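Local coordinates for BAR/IMD domain-containing adapter protein 2-like 2 (Mus musculus, PDB 3OK8) that binds phosphoinositides through its dimeric I-BAR (IMD) domain and induces planar or gently curved membrane structures, at residues E6-Y11 / I126-R131; V95-G100 / L194-T199. All coordinates share one frame; numbering follows the deposited sequence.

Contact 1: residues E6-Y11 / I126-R131; sequences EMDQFY and IEYRHR
Y11 and Y128 meet ring to ring, with R129 closing over the far part of Y11. Both tyrosines hold CG anti to the backbone N (chi1 175° and -179°), which starts each side chain toward the opposite helix. Y11 CD1 rides over the centre of the Y128 ring, 3.5 Å from Y128 CD1, while Y11 CB packs at 3.5 Å against Y128 CZ. The ring planes are inclined by 43°. Y128 reaches far enough for its hydroxyl to give a weak hydrogen bond of 3.2 Å to M7 O, a carbonyl that also accepts the helical N-H of Y11. The R129 chain is bent at chi2 and chi3, and its guanidinium lies flat on Y11, planes 5° apart, in a stack displaced toward the phenol end: NH1 lies 3.8 Å from Y11 CZ and the group's centre is over Y11 OH. M7 turns its end away to M167 of helix 153-217, the helix whose F170 and Q166 touch E127 and R131. Two tyrosines and an arginine thus span the 12.1 Å between antiparallel helix axes, where the start of helix 5-66 packs on helix 71-147 in the three-helix bundle of the I-BAR domain.

Contact 2: residues V95-G100 / L194-T199; sequences VQTFHG and LLLSNT
Segments 95-100 and 194-199 run antiparallel at 166°, their axes 9.7 Å apart at closest approach and their backbones nearest at F98 and L196, whose CA atoms are 6.4 Å apart. The contact is apolar, with no hydrogen bond crossing it. T97 is its hub on the first helix: chi1 of -66° sets OG1 beside the backbone N, leaving CG2 anti to it, and CG2 meets L196 CD2 at 3.5 Å as the two side chains slide past each other in opposite directions. The same methyl touches T199 CG2 tip to tip at 3.9 Å and has L195 CG at 4.1 Å, so three residues of the facing helix gather around it. T97 OG1 is turned back along its own helix, where it makes a weak hydrogen bond to V93 O.

L196 divides its two methyls between neighbours, CD2 going to T97 and CD1 to the F98 ring, though the modelled approach there is too close to be relied on. T199 OG1 donates to L196 O at 2.9 Å, while its CG2 faces T97. The F98 ring also meets Y39 of helix 5-66 and, edge-to-face, Y53 of the second subunit, while S197 and N198 pack on W218 and V215 of that subunit. Here the packing of helix 71-147 on helix 153-217 adjoins the subunit interface, an arrangement that belongs to the antiparallel dimer of three-helix bundles in the IMD domain.

In the fold
Contact 1 and contact 2 share helix 71-147 but lie far apart on it: their centres are 42 Å apart and their nearest atoms about 32 Å. At 126-131 this helix receives the beginning of helix 5-66; at 95-100 it receives helix 153-217, so the two contacts join it to both of its partners in the bundle. Contact 1 is the more peripheral, about 30 Å between its centre and that of the chain, and no other subunit touches its segments. The centre of contact 2 lies about 12 Å from that of the chain, and it borders the second subunit. The N-terminal alpha-helix of the domain inserts into the lipid bilayer, and contact 1 involves the start of helix 5-66.

Contact 1: residues E6-Y11 / I126-R131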
# COMPACT_ATOMS: atom_id res chain seq x y z
N GLU A 6 52.12 10.28 -15.00
CA GLU A 6 51.26 10.33 -13.83
C GLU A 6 50.15 11.37 -13.98
O GLU A 6 49.09 11.25 -13.36
CB GLU A 6 52.08 10.62 -12.57
CG GLU A 6 51.24 10.71 -11.30
CD GLU A 6 52.08 10.82 -10.04
OE1 GLU A 6 51.61 11.40 -9.04
OE2 GLU A 6 53.22 10.31 -10.05
N MET A 7 50.39 12.38 -14.81
CA MET A 7 49.44 13.47 -14.95
C MET A 7 48.29 13.22 -15.92
O MET A 7 47.18 13.68 -15.67
CB MET A 7 50.13 14.78 -15.30
CG MET A 7 50.74 15.45 -14.10
SD MET A 7 50.33 17.19 -14.10
CE MET A 7 51.85 17.87 -13.41
N ASP A 8 48.55 12.50 -17.01
CA ASP A 8 47.45 12.09 -17.86
C ASP A 8 46.58 11.08 -17.09
O ASP A 8 45.42 10.87 -17.41
CB ASP A 8 47.93 11.49 -19.18
CG ASP A 8 46.87 11.56 -20.27
OD1 ASP A 8 46.42 10.50 -20.76
OD2 ASP A 8 46.47 12.69 -20.64
N GLN A 9 47.17 10.48 -16.06
CA GLN A 9 46.43 9.59 -15.16
C GLN A 9 45.41 10.39 -14.36
O GLN A 9 44.22 10.10 -14.39
CB GLN A 9 47.40 8.87 -14.22
CG GLN A 9 46.79 8.46 -12.89
CD GLN A 9 45.76 7.36 -13.02
OE1 GLN A 9 45.69 6.68 -14.05
NE2 GLN A 9 44.95 7.17 -11.98
N PHE A 10 45.87 11.39 -13.62
CA PHE A 10 44.96 12.28 -12.92
C PHE A 10 43.91 12.81 -13.89
O PHE A 10 42.71 12.79 -13.60
CB PHE A 10 45.71 13.43 -12.26
CG PHE A 10 46.25 13.08 -10.91
CD1 PHE A 10 45.58 13.49 -9.76
CD2 PHE A 10 47.39 12.33 -10.77
CE1 PHE A 10 46.06 13.17 -8.51
CE2 PHE A 10 47.89 12.00 -9.52
CZ PHE A 10 47.22 12.42 -8.39
N TYR A 11 44.37 13.27 -15.04
CA TYR A 11 43.47 13.82 -16.04
C TYR A 11 42.40 12.82 -16.41
O TYR A 11 41.23 13.17 -16.49
CB TYR A 11 44.21 14.23 -17.30
CG TYR A 11 43.26 14.69 -18.37
CD1 TYR A 11 42.78 15.98 -18.38
CD2 TYR A 11 42.82 13.81 -19.36
CE1 TYR A 11 41.90 16.41 -19.34
CE2 TYR A 11 41.93 14.23 -20.33
CZ TYR A 11 41.48 15.53 -20.32
OH TYR A 11 40.60 15.98 -21.28
N ILE A 126 39.66 22.71 -19.80
CA ILE A 126 40.29 23.87 -20.42
C ILE A 126 41.48 24.38 -19.62
O ILE A 126 42.46 24.82 -20.20
CB ILE A 126 39.28 25.02 -20.63
CG1 ILE A 126 39.85 26.06 -21.59
CG2 ILE A 126 38.91 25.66 -19.31
CD1 ILE A 126 38.90 27.20 -21.89
N GLU A 127 41.41 24.33 -18.29
CA GLU A 127 42.54 24.79 -17.49
C GLU A 127 43.69 23.81 -17.57
O GLU A 127 44.84 24.21 -17.55
CB GLU A 127 42.16 25.03 -16.03
CG GLU A 127 43.35 25.51 -15.21
CD GLU A 127 43.01 26.00 -13.81
OE1 GLU A 127 43.95 26.39 -13.08
OE2 GLU A 127 41.81 26.01 -13.42
N TYR A 128 43.36 22.52 -17.66
CA TYR A 128 44.38 21.49 -17.79
C TYR A 128 45.15 21.66 -19.10
O TYR A 128 46.38 21.61 -19.13
CB TYR A 128 43.74 20.10 -17.72
CG TYR A 128 44.72 18.95 -17.81
CD1 TYR A 128 45.17 18.50 -19.05
CD2 TYR A 128 45.17 18.31 -16.67
CE1 TYR A 128 46.06 17.45 -19.14
CE2 TYR A 128 46.05 17.26 -16.75
CZ TYR A 128 46.49 16.83 -17.99
OH TYR A 128 47.36 15.78 -18.07
N ARG A 129 44.42 21.86 -20.19
CA ARG A 129 45.03 22.08 -21.49
C ARG A 129 46.01 23.26 -21.50
O ARG A 129 47.08 23.18 -22.10
CB ARG A 129 43.95 22.24 -22.57
CG ARG A 129 43.72 21.01 -23.48
CD ARG A 129 42.80 19.93 -22.87
NE ARG A 129 43.53 18.73 -22.46
CZ ARG A 129 43.55 17.58 -23.14
NH1 ARG A 129 44.25 16.55 -22.69
NH2 ARG A 129 42.88 17.48 -24.28
N HIS A 130 45.65 24.36 -20.84
CA HIS A 130 46.50 25.56 -20.82
C HIS A 130 47.80 25.35 -20.06
O HIS A 130 48.89 25.61 -20.58
CB HIS A 130 45.74 26.74 -20.22
CG HIS A 130 44.69 27.30 -21.13
ND1 HIS A 130 44.19 26.61 -22.21
CD2 HIS A 130 44.03 28.49 -21.11
CE1 HIS A 130 43.28 27.34 -22.82
NE2 HIS A 130 43.16 28.49 -22.17
N ARG A 131 47.67 24.90 -18.81
CA ARG A 131 48.81 24.59 -17.96
C ARG A 131 49.72 23.61 -18.67
O ARG A 131 50.95 23.76 -18.67
CB ARG A 131 48.33 23.98 -16.65
CG ARG A 131 47.58 24.94 -15.76
CD ARG A 131 47.20 24.32 -14.42
NE ARG A 131 46.59 25.32 -13.55
CZ ARG A 131 47.27 26.07 -12.69
NH1 ARG A 131 48.58 25.94 -12.57
NH2 ARG A 131 46.63 26.96 -11.94

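Contact 2: residues V95-G100 / L194-T199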
# COMPACT_ATOMS: atom_id res chain seq x y z
N VAL A 95 2.69 9.77 0.42
CA VAL A 95 2.64 9.83 -1.03
C VAL A 95 2.91 11.24 -1.54
O VAL A 95 3.49 11.44 -2.61
CB VAL A 95 1.27 9.37 -1.59
CG1 VAL A 95 1.29 9.32 -3.10
CG2 VAL A 95 0.86 8.01 -1.02
N GLN A 96 2.49 12.23 -0.77
CA GLN A 96 2.66 13.61 -1.20
C GLN A 96 4.06 14.13 -0.90
O GLN A 96 4.56 15.00 -1.60
CB GLN A 96 1.59 14.52 -0.59
CG GLN A 96 1.25 15.72 -1.48
CD GLN A 96 0.86 15.32 -2.91
OE1 GLN A 96 0.97 16.13 -3.84
NE2 GLN A 96 0.40 14.08 -3.10
N THR A 97 4.68 13.58 0.14
CA THR A 97 6.10 13.84 0.42
C THR A 97 6.97 13.30 -0.72
O THR A 97 7.85 13.99 -1.24
CB THR A 97 6.54 13.17 1.75
OG1 THR A 97 5.86 13.79 2.85
CG2 THR A 97 8.04 13.30 1.96
N PHE A 98 6.71 12.05 -1.09
CA PHE A 98 7.33 11.40 -2.23
C PHE A 98 7.23 12.26 -3.48
O PHE A 98 8.21 12.46 -4.19
CB PHE A 98 6.66 10.04 -2.45
CG PHE A 98 7.35 9.16 -3.45
CD1 PHE A 98 6.62 8.28 -4.21
CD2 PHE A 98 8.73 9.22 -3.63
CE1 PHE A 98 7.23 7.45 -5.14
CE2 PHE A 98 9.36 8.40 -4.56
CZ PHE A 98 8.61 7.50 -5.31
N HIS A 99 6.03 12.76 -3.75
CA HIS A 99 5.76 13.61 -4.91
C HIS A 99 6.44 14.98 -4.79
O HIS A 99 7.36 15.29 -5.56
CB HIS A 99 4.25 13.80 -5.09
CG HIS A 99 3.88 14.89 -6.04
ND1 HIS A 99 4.08 14.80 -7.40
CD2 HIS A 99 3.32 16.11 -5.83
CE1 HIS A 99 3.66 15.91 -7.99
NE2 HIS A 99 3.19 16.72 -7.06
N GLY A 100 5.98 15.78 -3.84
CA GLY A 100 6.41 17.15 -3.67
C GLY A 100 7.88 17.36 -3.30
O GLY A 100 8.55 18.22 -3.88
N LEU A 194 15.89 8.99 2.87
CA LEU A 194 15.83 8.89 4.33
C LEU A 194 14.63 9.67 4.86
O LEU A 194 13.96 9.22 5.79
CB LEU A 194 17.12 9.43 4.95
CG LEU A 194 17.77 8.60 6.07
CD1 LEU A 194 18.75 9.47 6.87
CD2 LEU A 194 16.73 7.98 6.98
N LEU A 195 14.35 10.83 4.28
CA LEU A 195 13.16 11.60 4.65
C LEU A 195 11.89 10.81 4.32
O LEU A 195 10.96 10.72 5.12
CB LEU A 195 13.16 12.98 3.97
CG LEU A 195 11.78 13.58 3.65
CD1 LEU A 195 11.01 13.92 4.92
CD2 LEU A 195 11.86 14.79 2.71
N LEU A 196 11.84 10.21 3.14
CA LEU A 196 10.69 9.39 2.81
C LEU A 196 10.54 8.26 3.82
O LEU A 196 9.45 8.06 4.37
CB LEU A 196 10.81 8.81 1.41
CG LEU A 196 11.00 9.76 0.23
CD1 LEU A 196 10.37 9.10 -0.98
CD2 LEU A 196 10.41 11.14 0.46
N SER A 197 11.62 7.52 4.07
CA SER A 197 11.59 6.40 5.01
C SER A 197 11.07 6.82 6.38
O SER A 197 10.43 6.03 7.09
CB SER A 197 12.99 5.78 5.18
OG SER A 197 13.45 5.22 3.97
N ASN A 198 11.36 8.07 6.74
CA ASN A 198 10.99 8.61 8.03
C ASN A 198 9.51 8.97 8.13
O ASN A 198 8.85 8.66 9.12
CB ASN A 198 11.84 9.84 8.36
CG ASN A 198 12.37 9.81 9.77
OD1 ASN A 198 12.41 10.83 10.47
ND2 ASN A 198 12.80 8.63 10.21
N THR A 199 8.99 9.65 7.10
CA THR A 199 7.57 9.95 7.05
C THR A 199 6.76 8.66 7.07
O THR A 199 5.74 8.56 7.74
CB THR A 199 7.20 10.77 5.80
OG1 THR A 199 7.29 9.94 4.64
CG2 THR A 199 8.14 11.95 5.63